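Putative 5-carboxymethyl-2-hydroxymuconate isomerase (Pseudomonas aeruginosa, PDB 3E6Q) is probably a 5-carboxymethyl-2-hydroxymuconate delta-isomerase, which would shift a double bond in a tricarboxylate intermediate of aromatic breakdown. Local coordinates at residues 26-31 and 66-71; 82-87 and 122-127; 34-39 and 112-117; 76-81 and 117-122; 89-94 and 129-134. All blocks are in the same frame, centred on the assembly; numbering follows the deposited sequence.

Interaction 1 of 5, residues 26-31 and 66-71; sequences VIEATA and VTLEAY. With NA (sodium ion), chain R.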
# COMPACT_ATOMS: atom_id res chain seq x y z
N VAL A 26 -5.36 -5.70 -3.34
CA VAL A 26 -3.97 -6.10 -3.07
C VAL A 26 -3.97 -7.19 -1.99
O VAL A 26 -4.47 -6.95 -0.87
CB VAL A 26 -3.08 -4.91 -2.62
CG1 VAL A 26 -1.62 -5.41 -2.34
CG2 VAL A 26 -3.12 -3.74 -3.65
N ILE A 27 -3.44 -8.36 -2.34
CA ILE A 27 -3.28 -9.48 -1.42
C ILE A 27 -1.79 -9.60 -1.07
O ILE A 27 -0.95 -9.63 -1.98
CB ILE A 27 -3.81 -10.81 -2.03
CG1 ILE A 27 -5.29 -10.71 -2.43
CG2 ILE A 27 -3.59 -12.01 -1.07
CD1 ILE A 27 -5.80 -11.93 -3.15
N GLU A 28 -1.51 -9.67 0.22
CA GLU A 28 -0.17 -9.80 0.76
C GLU A 28 -0.13 -11.10 1.58
O GLU A 28 -0.98 -11.33 2.44
CB GLU A 28 0.17 -8.65 1.71
CG GLU A 28 0.34 -7.29 1.13
CD GLU A 28 0.39 -6.28 2.26
OE1 GLU A 28 1.51 -5.91 2.75
OE2 GLU A 28 -0.72 -5.82 2.70
N ALA A 29 0.87 -11.93 1.32
CA ALA A 29 1.07 -13.21 1.99
C ALA A 29 2.52 -13.26 2.50
O ALA A 29 3.45 -12.94 1.79
CB ALA A 29 0.83 -14.32 1.04
N THR A 30 2.71 -13.64 3.76
CA THR A 30 4.05 -13.82 4.24
C THR A 30 4.72 -14.98 3.41
O THR A 30 4.06 -15.93 2.97
CB THR A 30 4.07 -14.10 5.76
OG1 THR A 30 3.25 -15.25 6.09
CG2 THR A 30 3.63 -12.82 6.53
N ALA A 31 6.04 -14.89 3.24
CA ALA A 31 6.79 -15.83 2.38
C ALA A 31 6.73 -17.30 2.83
O ALA A 31 6.92 -18.21 2.03
CB ALA A 31 8.27 -15.34 2.23
N VAL A 66 1.24 -10.06 -3.69
CA VAL A 66 2.64 -9.88 -3.34
C VAL A 66 3.03 -10.78 -2.15
O VAL A 66 2.29 -10.89 -1.18
CB VAL A 66 2.93 -8.42 -3.03
CG1 VAL A 66 2.67 -7.56 -4.34
CG2 VAL A 66 2.05 -7.94 -1.95
N THR A 67 4.22 -11.38 -2.25
CA THR A 67 4.82 -12.14 -1.19
C THR A 67 5.67 -11.19 -0.37
O THR A 67 6.44 -10.40 -0.92
CB THR A 67 5.68 -13.28 -1.74
OG1 THR A 67 4.83 -14.20 -2.46
CG2 THR A 67 6.42 -13.96 -0.61
N LEU A 68 5.46 -11.20 0.93
CA LEU A 68 6.27 -10.42 1.88
C LEU A 68 7.50 -11.22 2.29
O LEU A 68 7.40 -12.27 2.96
CB LEU A 68 5.46 -10.11 3.13
CG LEU A 68 4.09 -9.44 2.86
CD1 LEU A 68 3.26 -9.29 4.16
CD2 LEU A 68 4.31 -8.10 2.12
N GLU A 69 8.67 -10.76 1.84
CA GLU A 69 9.91 -11.47 2.11
C GLU A 69 10.46 -11.17 3.49
O GLU A 69 11.30 -11.92 4.02
CB GLU A 69 10.92 -11.07 1.04
CG GLU A 69 10.50 -11.44 -0.40
CD GLU A 69 11.58 -11.14 -1.47
OE1 GLU A 69 11.35 -11.53 -2.64
OE2 GLU A 69 12.65 -10.55 -1.13
N ALA A 70 10.05 -10.05 4.08
CA ALA A 70 10.58 -9.67 5.39
C ALA A 70 9.41 -9.24 6.28
O ALA A 70 8.81 -8.20 6.00
CB ALA A 70 11.67 -8.54 5.32
N TYR A 71 9.09 -10.06 7.27
CA TYR A 71 7.83 -9.91 8.01
C TYR A 71 8.06 -10.37 9.43
O TYR A 71 8.94 -11.22 9.72
CB TYR A 71 6.69 -10.72 7.34
CG TYR A 71 7.00 -12.17 7.25
CD1 TYR A 71 7.77 -12.68 6.18
CD2 TYR A 71 6.67 -13.03 8.28
CE1 TYR A 71 8.15 -13.98 6.16
CE2 TYR A 71 7.03 -14.39 8.22
CZ TYR A 71 7.80 -14.84 7.15
OH TYR A 71 8.22 -16.12 7.20
NA NA R . -2.91 -5.38 1.19
O HOH W 1 -2.23 -2.88 0.47

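Interaction 2 of 5, residues 82-87 and 122-127; sequences YLHACL and QVSVEV. With FMT (formic acid), chain P.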
# COMPACT_ATOMS: atom_id res chain seq x y z
N TYR A 82 0.82 -15.06 7.92
CA TYR A 82 -0.39 -14.33 7.83
C TYR A 82 -0.67 -13.94 6.38
O TYR A 82 0.22 -13.99 5.53
CB TYR A 82 -0.46 -13.11 8.78
CG TYR A 82 0.50 -12.01 8.50
CD1 TYR A 82 0.29 -11.07 7.49
CD2 TYR A 82 1.67 -11.90 9.31
CE1 TYR A 82 1.20 -10.01 7.27
CE2 TYR A 82 2.61 -10.86 9.06
CZ TYR A 82 2.36 -9.94 8.04
OH TYR A 82 3.24 -8.92 7.81
N LEU A 83 -1.95 -13.65 6.13
CA LEU A 83 -2.50 -13.35 4.81
C LEU A 83 -3.48 -12.17 4.98
O LEU A 83 -4.38 -12.19 5.83
CB LEU A 83 -3.22 -14.58 4.26
CG LEU A 83 -3.88 -14.54 2.88
CD1 LEU A 83 -2.90 -14.18 1.77
CD2 LEU A 83 -4.58 -15.90 2.60
N HIS A 84 -3.27 -11.14 4.17
CA HIS A 84 -4.07 -9.90 4.23
C HIS A 84 -4.45 -9.38 2.86
O HIS A 84 -3.66 -9.46 1.91
CB HIS A 84 -3.28 -8.83 4.99
CG HIS A 84 -4.00 -7.53 5.10
ND1 HIS A 84 -5.13 -7.35 5.89
CD2 HIS A 84 -3.75 -6.33 4.51
CE1 HIS A 84 -5.53 -6.09 5.77
NE2 HIS A 84 -4.73 -5.46 4.92
N ALA A 85 -5.66 -8.84 2.75
CA ALA A 85 -6.08 -8.17 1.54
C ALA A 85 -6.61 -6.79 1.88
O ALA A 85 -7.19 -6.56 2.94
CB ALA A 85 -7.13 -8.96 0.81
N CYS A 86 -6.42 -5.88 0.94
CA CYS A 86 -6.96 -4.52 1.04
C CYS A 86 -7.72 -4.29 -0.28
O CYS A 86 -7.12 -4.27 -1.37
CB CYS A 86 -5.84 -3.50 1.22
SG CYS A 86 -6.54 -1.84 1.42
N LEU A 87 -9.03 -4.23 -0.17
CA LEU A 87 -9.92 -3.90 -1.27
C LEU A 87 -10.21 -2.41 -1.24
O LEU A 87 -10.74 -1.90 -0.23
CB LEU A 87 -11.25 -4.67 -1.19
CG LEU A 87 -12.24 -4.40 -2.33
CD1 LEU A 87 -11.73 -4.98 -3.66
CD2 LEU A 87 -13.66 -4.92 -1.97
N GLN A 122 -3.57 -16.12 10.62
CA GLN A 122 -4.51 -15.02 10.63
C GLN A 122 -4.73 -14.51 9.19
O GLN A 122 -3.78 -14.14 8.48
CB GLN A 122 -4.04 -13.87 11.48
CG GLN A 122 -4.02 -14.14 12.97
CD GLN A 122 -3.86 -12.87 13.82
OE1 GLN A 122 -4.08 -11.75 13.37
NE2 GLN A 122 -3.50 -13.08 15.10
N VAL A 123 -5.99 -14.44 8.80
CA VAL A 123 -6.46 -13.92 7.50
C VAL A 123 -7.25 -12.68 7.79
O VAL A 123 -8.13 -12.67 8.69
CB VAL A 123 -7.30 -14.96 6.71
CG1 VAL A 123 -7.80 -14.38 5.36
CG2 VAL A 123 -6.49 -16.28 6.54
N SER A 124 -6.97 -11.59 7.07
CA SER A 124 -7.78 -10.36 7.25
C SER A 124 -8.04 -9.68 5.92
O SER A 124 -7.27 -9.82 4.97
CB SER A 124 -7.12 -9.33 8.19
OG SER A 124 -5.75 -9.10 7.85
N VAL A 125 -9.11 -8.91 5.88
CA VAL A 125 -9.48 -8.11 4.72
C VAL A 125 -9.97 -6.74 5.20
O VAL A 125 -10.91 -6.69 6.01
CB VAL A 125 -10.58 -8.78 3.86
CG1 VAL A 125 -10.93 -7.95 2.63
CG2 VAL A 125 -10.19 -10.19 3.42
N GLU A 126 -9.35 -5.67 4.68
CA GLU A 126 -9.80 -4.30 4.89
C GLU A 126 -10.56 -3.94 3.63
O GLU A 126 -10.11 -4.28 2.53
CB GLU A 126 -8.63 -3.34 5.05
CG GLU A 126 -9.07 -1.94 5.01
CD GLU A 126 -8.00 -0.89 5.29
OE1 GLU A 126 -6.77 -1.16 5.25
OE2 GLU A 126 -8.47 0.23 5.49
N VAL A 127 -11.68 -3.25 3.78
CA VAL A 127 -12.32 -2.57 2.65
C VAL A 127 -12.20 -1.04 2.88
O VAL A 127 -12.62 -0.54 3.93
CB VAL A 127 -13.79 -2.97 2.55
CG1 VAL A 127 -14.44 -2.24 1.33
CG2 VAL A 127 -13.96 -4.49 2.44
C FMT P . -3.91 -2.50 4.98
O1 FMT P . -4.92 -2.82 4.40
O2 FMT P . -2.81 -2.86 4.52
O HOH W 2 -3.77 -10.89 8.49

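Interaction 3 of 5, residues 34-39 and 112-117; sequences RLETSP and AVAGGG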
# COMPACT_ATOMS: atom_id res chain seq x y z
N ARG A 34 1.92 -21.33 2.95
CA ARG A 34 1.59 -22.31 1.91
C ARG A 34 0.13 -22.13 1.58
O ARG A 34 -0.68 -22.08 2.47
CB ARG A 34 1.85 -23.74 2.43
CG ARG A 34 3.33 -24.02 2.65
CD ARG A 34 3.59 -25.44 3.13
NE ARG A 34 2.95 -25.63 4.42
CZ ARG A 34 1.84 -26.33 4.63
NH1 ARG A 34 1.38 -26.43 5.88
NH2 ARG A 34 1.21 -26.92 3.62
N LEU A 35 -0.18 -22.11 0.28
CA LEU A 35 -1.56 -21.98 -0.22
C LEU A 35 -1.95 -23.25 -0.96
O LEU A 35 -1.06 -24.00 -1.45
CB LEU A 35 -1.66 -20.80 -1.23
CG LEU A 35 -1.28 -19.41 -0.70
CD1 LEU A 35 -1.35 -18.38 -1.84
CD2 LEU A 35 -2.14 -18.99 0.42
N GLU A 36 -3.25 -23.46 -1.07
CA GLU A 36 -3.79 -24.57 -1.86
C GLU A 36 -3.80 -24.26 -3.35
O GLU A 36 -4.04 -25.16 -4.18
CB GLU A 36 -5.21 -24.89 -1.41
CG GLU A 36 -5.39 -25.21 0.08
CD GLU A 36 -4.82 -26.60 0.49
OE1 GLU A 36 -4.30 -27.34 -0.36
OE2 GLU A 36 -4.86 -26.95 1.70
N THR A 37 -3.61 -23.01 -3.71
CA THR A 37 -3.71 -22.60 -5.09
C THR A 37 -2.49 -21.76 -5.43
O THR A 37 -1.82 -21.25 -4.56
CB THR A 37 -4.96 -21.70 -5.28
OG1 THR A 37 -4.82 -20.51 -4.53
CG2 THR A 37 -6.26 -22.40 -4.89
N SER A 38 -2.19 -21.61 -6.71
CA SER A 38 -1.20 -20.63 -7.11
C SER A 38 -1.70 -19.22 -6.72
O SER A 38 -2.89 -19.05 -6.50
CB SER A 38 -0.99 -20.65 -8.60
OG SER A 38 -2.17 -20.31 -9.30
N PRO A 39 -0.78 -18.26 -6.65
CA PRO A 39 -1.24 -16.84 -6.52
C PRO A 39 -2.22 -16.42 -7.59
O PRO A 39 -3.19 -15.74 -7.31
CB PRO A 39 0.07 -16.04 -6.62
CG PRO A 39 1.13 -17.03 -6.02
CD PRO A 39 0.69 -18.36 -6.62
N ALA A 112 -8.12 -20.63 0.76
CA ALA A 112 -6.89 -20.85 0.00
C ALA A 112 -5.70 -21.24 0.86
O ALA A 112 -4.68 -21.68 0.32
CB ALA A 112 -6.54 -19.57 -0.84
N VAL A 113 -5.82 -21.08 2.18
CA VAL A 113 -4.70 -21.32 3.08
C VAL A 113 -4.48 -22.82 3.26
O VAL A 113 -5.41 -23.53 3.65
CB VAL A 113 -4.93 -20.68 4.48
CG1 VAL A 113 -3.88 -21.16 5.53
CG2 VAL A 113 -4.95 -19.09 4.38
N ALA A 114 -3.24 -23.27 3.04
CA ALA A 114 -2.86 -24.64 3.37
C ALA A 114 -2.32 -24.61 4.79
O ALA A 114 -2.77 -25.37 5.62
CB ALA A 114 -1.85 -25.21 2.37
N GLY A 115 -1.37 -23.73 5.08
CA GLY A 115 -0.73 -23.62 6.40
C GLY A 115 0.54 -22.80 6.36
O GLY A 115 1.09 -22.52 5.28
N GLY A 116 1.07 -22.41 7.52
CA GLY A 116 2.33 -21.72 7.55
C GLY A 116 2.71 -21.52 9.00
O GLY A 116 1.83 -21.38 9.82
N GLY A 117 4.01 -21.49 9.28
CA GLY A 117 4.50 -21.32 10.64
C GLY A 117 4.13 -22.49 11.51
O GLY A 117 3.87 -23.61 11.02
O HOH W 3 -1.01 -28.31 5.77
O HOH W 4 3.12 -25.17 8.30

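Interaction 4 of 5, residues 76-81 and 117-122; sequences AAVERA and GEEGVQ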
# COMPACT_ATOMS: atom_id res chain seq x y z
N ALA A 76 6.94 -12.63 20.07
CA ALA A 76 7.31 -13.97 20.56
C ALA A 76 8.10 -14.77 19.55
O ALA A 76 7.94 -14.60 18.34
CB ALA A 76 6.08 -14.77 21.04
N ALA A 77 8.97 -15.65 20.06
CA ALA A 77 9.83 -16.50 19.21
C ALA A 77 9.03 -17.71 18.72
O ALA A 77 9.27 -18.87 19.13
CB ALA A 77 11.12 -16.90 19.93
N VAL A 78 8.05 -17.43 17.86
CA VAL A 78 7.06 -18.39 17.36
C VAL A 78 7.01 -18.15 15.87
O VAL A 78 6.94 -16.99 15.46
CB VAL A 78 5.66 -18.09 17.99
CG1 VAL A 78 4.57 -19.01 17.41
CG2 VAL A 78 5.73 -18.21 19.51
N GLU A 79 7.08 -19.20 15.07
CA GLU A 79 6.94 -19.08 13.62
C GLU A 79 5.48 -18.86 13.28
O GLU A 79 4.59 -19.67 13.67
CB GLU A 79 7.41 -20.38 12.95
CG GLU A 79 8.87 -20.73 13.21
CD GLU A 79 9.85 -19.84 12.46
OE1 GLU A 79 9.47 -19.19 11.47
OE2 GLU A 79 11.03 -19.82 12.85
N ARG A 80 5.21 -17.80 12.53
CA ARG A 80 3.85 -17.42 12.22
C ARG A 80 3.77 -16.94 10.79
O ARG A 80 4.72 -16.34 10.29
CB ARG A 80 3.40 -16.28 13.14
CG ARG A 80 3.31 -16.66 14.60
CD ARG A 80 3.08 -15.41 15.44
NE ARG A 80 2.79 -15.76 16.83
CZ ARG A 80 3.02 -14.96 17.88
NH1 ARG A 80 3.63 -13.82 17.71
NH2 ARG A 80 2.71 -15.36 19.10
N ALA A 81 2.62 -17.18 10.19
CA ALA A 81 2.32 -16.74 8.81
C ALA A 81 0.99 -16.02 8.85
O ALA A 81 0.14 -16.27 9.71
CB ALA A 81 2.24 -17.92 7.86
N GLY A 117 4.01 -21.49 9.28
CA GLY A 117 4.50 -21.32 10.64
C GLY A 117 4.13 -22.49 11.51
O GLY A 117 3.87 -23.61 11.02
N GLU A 118 4.07 -22.27 12.82
CA GLU A 118 3.85 -23.36 13.76
C GLU A 118 2.50 -23.26 14.43
O GLU A 118 2.19 -24.07 15.33
CB GLU A 118 4.99 -23.42 14.81
CG GLU A 118 4.99 -22.28 15.81
CD GLU A 118 6.22 -22.34 16.73
OE1 GLU A 118 6.09 -23.01 17.80
OE2 GLU A 118 7.29 -21.78 16.36
N GLU A 119 1.69 -22.28 14.04
CA GLU A 119 0.35 -22.16 14.59
C GLU A 119 -0.66 -21.73 13.52
O GLU A 119 -0.39 -21.90 12.36
CB GLU A 119 0.36 -21.27 15.80
CG GLU A 119 0.75 -19.90 15.56
CD GLU A 119 0.92 -19.08 16.86
OE1 GLU A 119 1.16 -19.63 17.96
OE2 GLU A 119 0.85 -17.84 16.74
N GLY A 120 -1.85 -21.30 13.94
CA GLY A 120 -2.93 -20.90 12.99
C GLY A 120 -2.50 -19.71 12.15
O GLY A 120 -1.51 -19.04 12.51
N VAL A 121 -3.20 -19.46 11.05
CA VAL A 121 -2.82 -18.39 10.12
C VAL A 121 -3.94 -17.34 10.24
O VAL A 121 -5.10 -17.63 9.96
CB VAL A 121 -2.71 -18.88 8.69
CG1 VAL A 121 -2.57 -17.69 7.69
CG2 VAL A 121 -1.55 -19.95 8.50
N GLN A 122 -3.57 -16.12 10.62
CA GLN A 122 -4.51 -15.02 10.63
C GLN A 122 -4.73 -14.51 9.19
O GLN A 122 -3.78 -14.14 8.48
CB GLN A 122 -4.04 -13.87 11.48
CG GLN A 122 -4.02 -14.14 12.97
CD GLN A 122 -3.86 -12.87 13.82
OE1 GLN A 122 -4.08 -11.75 13.37
NE2 GLN A 122 -3.50 -13.08 15.10
O HOH W 5 7.81 -21.65 19.46
O HOH W 6 1.52 -17.83 20.03
O HOH W 7 -1.06 -15.77 12.18
O HOH W 8 1.20 -19.32 11.61

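Interaction 5 of 5, residues 89-94 and 129-134; sequences ILDGRD and EMERAS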
# COMPACT_ATOMS: atom_id res chain seq x y z
N ILE A 89 -12.36 0.56 -3.00
CA ILE A 89 -13.50 0.90 -3.84
C ILE A 89 -13.75 2.41 -3.81
O ILE A 89 -13.23 3.10 -2.93
CB ILE A 89 -14.77 0.11 -3.43
CG1 ILE A 89 -15.33 0.61 -2.09
CG2 ILE A 89 -14.58 -1.42 -3.57
CD1 ILE A 89 -16.71 0.04 -1.71
N LEU A 90 -14.57 2.92 -4.71
CA LEU A 90 -14.93 4.33 -4.70
C LEU A 90 -15.80 4.62 -3.48
O LEU A 90 -16.63 3.77 -3.06
CB LEU A 90 -15.64 4.76 -5.96
CG LEU A 90 -14.78 4.66 -7.21
CD1 LEU A 90 -15.54 4.90 -8.51
CD2 LEU A 90 -13.57 5.59 -7.07
N ASP A 91 -15.60 5.78 -2.90
CA ASP A 91 -16.47 6.22 -1.82
C ASP A 91 -17.93 6.34 -2.28
O ASP A 91 -18.23 6.45 -3.47
CB ASP A 91 -16.00 7.57 -1.20
CG ASP A 91 -15.90 8.74 -2.21
OD1 ASP A 91 -16.10 8.60 -3.42
OD2 ASP A 91 -15.59 9.88 -1.77
N GLY A 92 -18.81 6.27 -1.29
CA GLY A 92 -20.22 6.56 -1.43
C GLY A 92 -21.13 5.37 -1.20
O GLY A 92 -22.36 5.56 -1.12
N ARG A 93 -20.58 4.16 -1.06
CA ARG A 93 -21.41 3.01 -0.72
C ARG A 93 -21.70 2.97 0.77
O ARG A 93 -21.07 3.67 1.52
CB ARG A 93 -20.81 1.69 -1.16
CG ARG A 93 -20.45 1.62 -2.61
CD ARG A 93 -21.62 1.88 -3.51
NE ARG A 93 -22.77 0.94 -3.36
CZ ARG A 93 -22.97 -0.18 -4.03
NH1 ARG A 93 -22.11 -0.60 -4.94
NH2 ARG A 93 -24.06 -0.91 -3.80
N ASP A 94 -22.72 2.20 1.15
CA ASP A 94 -23.11 2.13 2.57
C ASP A 94 -22.32 1.07 3.28
O ASP A 94 -21.56 0.29 2.68
CB ASP A 94 -24.64 1.92 2.69
CG ASP A 94 -25.15 0.62 2.08
OD1 ASP A 94 -24.37 -0.33 1.88
OD2 ASP A 94 -26.40 0.53 1.81
N GLU A 129 -12.00 3.14 1.09
CA GLU A 129 -12.65 3.98 0.10
C GLU A 129 -11.66 5.01 -0.51
O GLU A 129 -10.85 5.62 0.21
CB GLU A 129 -13.76 4.75 0.76
CG GLU A 129 -14.88 3.89 1.27
CD GLU A 129 -15.99 4.74 1.89
OE1 GLU A 129 -15.74 5.46 2.90
OE2 GLU A 129 -17.09 4.75 1.36
N MSE A 130 -11.79 5.20 -1.81
CA MSE A 130 -11.05 6.18 -2.57
C MSE A 130 -11.98 7.34 -2.93
O MSE A 130 -13.16 7.12 -3.19
CB MSE A 130 -10.55 5.54 -3.86
CG MSE A 130 -9.73 4.27 -3.63
SE MSE A 130 -8.92 3.61 -5.26
CE MSE A 130 -10.56 3.07 -6.19
N GLU A 131 -11.45 8.55 -2.89
CA GLU A 131 -12.29 9.75 -3.17
C GLU A 131 -12.60 9.77 -4.64
O GLU A 131 -11.73 10.00 -5.46
CB GLU A 131 -11.54 11.03 -2.80
CG GLU A 131 -12.41 12.24 -3.09
CD GLU A 131 -11.68 13.53 -3.05
OE1 GLU A 131 -10.44 13.53 -2.98
OE2 GLU A 131 -12.38 14.56 -3.11
N ARG A 132 -13.86 9.58 -5.00
CA ARG A 132 -14.17 9.48 -6.41
C ARG A 132 -14.04 10.83 -7.11
O ARG A 132 -13.69 10.85 -8.28
CB ARG A 132 -15.51 8.84 -6.65
CG ARG A 132 -16.68 9.65 -6.21
CD ARG A 132 -17.97 8.77 -6.35
NE ARG A 132 -19.15 9.57 -6.03
CZ ARG A 132 -19.52 9.95 -4.80
NH1 ARG A 132 -18.89 9.57 -3.71
NH2 ARG A 132 -20.61 10.70 -4.68
N ALA A 133 -14.26 11.95 -6.40
CA ALA A 133 -14.12 13.27 -7.04
C ALA A 133 -12.69 13.56 -7.55
O ALA A 133 -12.52 14.33 -8.51
CB ALA A 133 -14.57 14.39 -6.12
N SER A 134 -11.67 12.94 -6.95
CA SER A 134 -10.31 13.17 -7.40
C SER A 134 -9.66 11.96 -8.14
O SER A 134 -8.50 12.02 -8.49
CB SER A 134 -9.41 13.55 -6.25
OG SER A 134 -9.43 12.55 -5.21
O HOH W 9 -17.90 3.17 -0.66
O HOH W 10 -15.68 11.98 -3.82
O HOH W 11 -19.42 5.76 1.69

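Interaction 1 of 5, residues 26-31 and 66-71
Because OG1 of T30 lies between its backbone N and carbonyl carbon (chi1 56°), which leaves CG2 anti to the carbonyl carbon, and CG of Y71 is likewise turned between its own backbone N and carbonyl carbon (chi1 59°), the two side chains meet at about a right angle. T30 CB sits over the centre of the Y71 ring, 3.7 Å from the centroid, in a CH-pi contact with the ring face, and T30 CG2 comes within 3.5 Å of Y71 CG. The T30 hydroxyl is engaged elsewhere, with N32 and the backbone N of Y82.

E28 and L68 lie on the same sheet face as T30. The E28 chain, extended beyond CG, carries OE1 to 3.6 Å from L68 CD2, and this oxygen also forms a salt bridge with R64 of the second subunit. OE2 of E28 is bonded to a sodium ion at 2.7 Å, so both carboxylate oxygens are held.

Beneath these groups the backbones are laced together by V66 N to I27 O (2.8 Å), A29 N to V66 O (3.1 Å) and L68 N to A29 O (2.8 Å). A31 N to L68 O, at 3.0 Å, is more bent (131° at the hydrogen), where strand 24-30 ends and strand 62-73 is interrupted. A29 lies on the other face, as does I27, which packs on helix 39-52. Parallel neighbours joined through that helix form a classic beta-alpha-beta crossover.

Interaction 2 of 5, residues 82-87 and 122-127
H84 reaches across to S124 with its ring, and each atom along the way has a neighbour. CB lies 3.8 Å from S124 OG; CG, anti to the backbone N (chi1 179°), turns the ring toward S124. ND1 is hydrogen-bonded to S124 OG at 2.7 Å, with either atom able to donate. CE1 passes 4.2 Å from E126 CB, while CD2 is 3.6 Å from O2 of a bound formic acid. At the tip, NE2 donates to O1 of that molecule (2.7 Å, 170° at the hydrogen), which lies in the ring plane at its edge.

E126 OE1 approaches the same O1 to 2.6 Å, and C86 CB borders it. E126 OE2 forms a salt bridge with R128 of the second subunit, and S124 OG also bonds water 2 and H24 of that subunit. Five backbone bonds, from L83 N to Q122 O through L87 N to E126 O, hold the parallel strands in register. On the opposite face L83, A85 and L87 lie beside V123, V125 and V127, with A85, V123 and V125 packing on L109 of helix 95-112.

One side of the sheet is thus oily, whereas the other presents a histidine, positioned by a serine, to a small acid probably from the crystallisation liquor, consistent with a pocket for a carboxylate ligand.

Interaction 3 of 5, residues 34-39 and 112-117
R34 and G115 form an antiparallel hydrogen-bonded pair, but A114 is an extra residue opposite R34, which makes a classic beta bulge. R34 O consequently accepts two bonds from the same face of its carbonyl plane, from A114 N at 2.9 Å and G115 N at 3.2 Å, while R34 N donates to G115 O at 2.7 Å. Beyond the bulge L35 faces V113 as a non-hydrogen-bonded pair, and E36 N is bound to A112 O at 2.7 Å.

The R34 side chain bends at chi3 (-63°) and folds back over the bulge, so that one face of its guanidinium lies above G115, where no side chain intervenes, with NH1 3.6 Å from G115 CA. NH2 of R34 approaches A114 CB to 3.7 Å. Turned at chi2 (-72°), E36 brings OE2 alongside A114, 3.5 Å from its CB. L35 points elsewhere and packs on L42 of helix 39-52 and F65.

In the guanidinium plane two waters meet R34 NH1 at the edge; water 4, 3.2 Å from R34 NH1, also donates to G117 O. Backbone bonds therefore fasten this short ribbon, while the arginine adds a flat, solvated lid whose charge is met by water and probably eased by G117 O through water 4, the link through water 3 to A114 O being weak.

Interaction 4 of 5, residues 76-81 and 117-122
E118 and E119 reach across to V78 from the turn that leads into strand 121-130, each crossing the valine at about a right angle. Two irregular loops meet here, beyond the ends of the parallel pair 82-90 and 121-130; the one at 76-81 opens with an inverse gamma turn centred on A77.

Both glutamates are extended beyond CG, yet they do different work. V78 CG1 lies 3.7 Å from E118 CG and 3.5 Å from E119 OE1, touching both chains. E118 OE2 takes the backbone N-H of E79 at 2.9 Å on its anti side, 33° out of the carboxylate plane; in return E118 N donates to E79 O at 2.8 Å from above the carbonyl plane, so a two-way clasp joins the loops.

E119 turns toward R80. The side chains cross at a slant, with guanidinium and carboxylate planes 33° apart, and R80 NE forms a salt bridge with E119 OE2 (2.8 Å) from 44° above the carboxylate. Water 6 links R80 NH2 to E119 OE1, and the same NH2 pairs with E58 of the second subunit, while NH1 holds Q73 O of its own chain. Each of the three guanidinium nitrogens thus has a partner.

Nearer the sheet A81 CB touches V121 CG2 at 4.3 Å, and water 8 fills in between the backbones, accepting from A81 N at 2.9 Å.

Interaction 5 of 5, residues 89-94 and 129-134
Backbone bonds carry the parallel pairing of I89 with E129 and L90 with M130: M130 N donates to I89 O at 2.8 Å, and D91 N to M130 O, also at 2.8 Å. Past D91 the two chains diverge into loops.

Charged and polar side-chain contacts centre on D91 and R132. With CG between its backbone N and carbonyl carbon (chi1 58°), D91 swings its carboxylate toward the turn at 131-134. OD1 receives the backbone N-H of R132 at 2.9 Å, from 48° above the carboxylate plane, and also faces R132 NH1 at 3.0 Å, a weak bond within a salt bridge. The extended arginine chain crosses the aspartate at about a right angle, the carboxylate and guanidinium planes 67° apart, and NH1 gives a further weak bond to D91 O. One oxygen thus takes a firm bond from the backbone and a weak one from the tip of the same arginine. E131 turns away from the contact and pairs with R98 of the third subunit.

Water makes a second set of links. E129 OE2 accepts from water 9 at 2.7 Å and from water 11 at 2.6 Å; the first also joins L90 O and R93 N, the second R93 O. Water 10 bridges D91 OD2 and A133 N.

Apolar contact is led by L90, whose CD2 lies 3.8 Å from R132 CB and 4.0 Å from CE of the selenomethionine M130.

Here two neighbouring parallel strands come to their C-terminal ends, just before D94 caps helix 95-112, the connecting helix of a right-handed beta-alpha-beta crossover.

Overall arrangement
From the N terminus, strand 24-30 first pairs with strand 62-73 in interaction 1, closing a loop that contains helix 39-52. Interaction 3 starts within that loop and runs to 112-117, so the two cross; it joins the segment after strand 24-30 to the end of helix 95-112. After interaction 1 has closed, 76-81, 82-87 and 89-94 open interactions 4, 2 and 5, whose partners follow in the same order, so these three cross one another and interaction 3. All three join strand 82-90 and its flanking loops to strand 121-130 and its approach, enclosing helix 95-112. Backbone bonds between strands 24-30 and 82-90 unite interactions 1 and 2 in one mixed sheet; interactions 4 and 5 lie at its opposite ends, about 35 Å apart between centres.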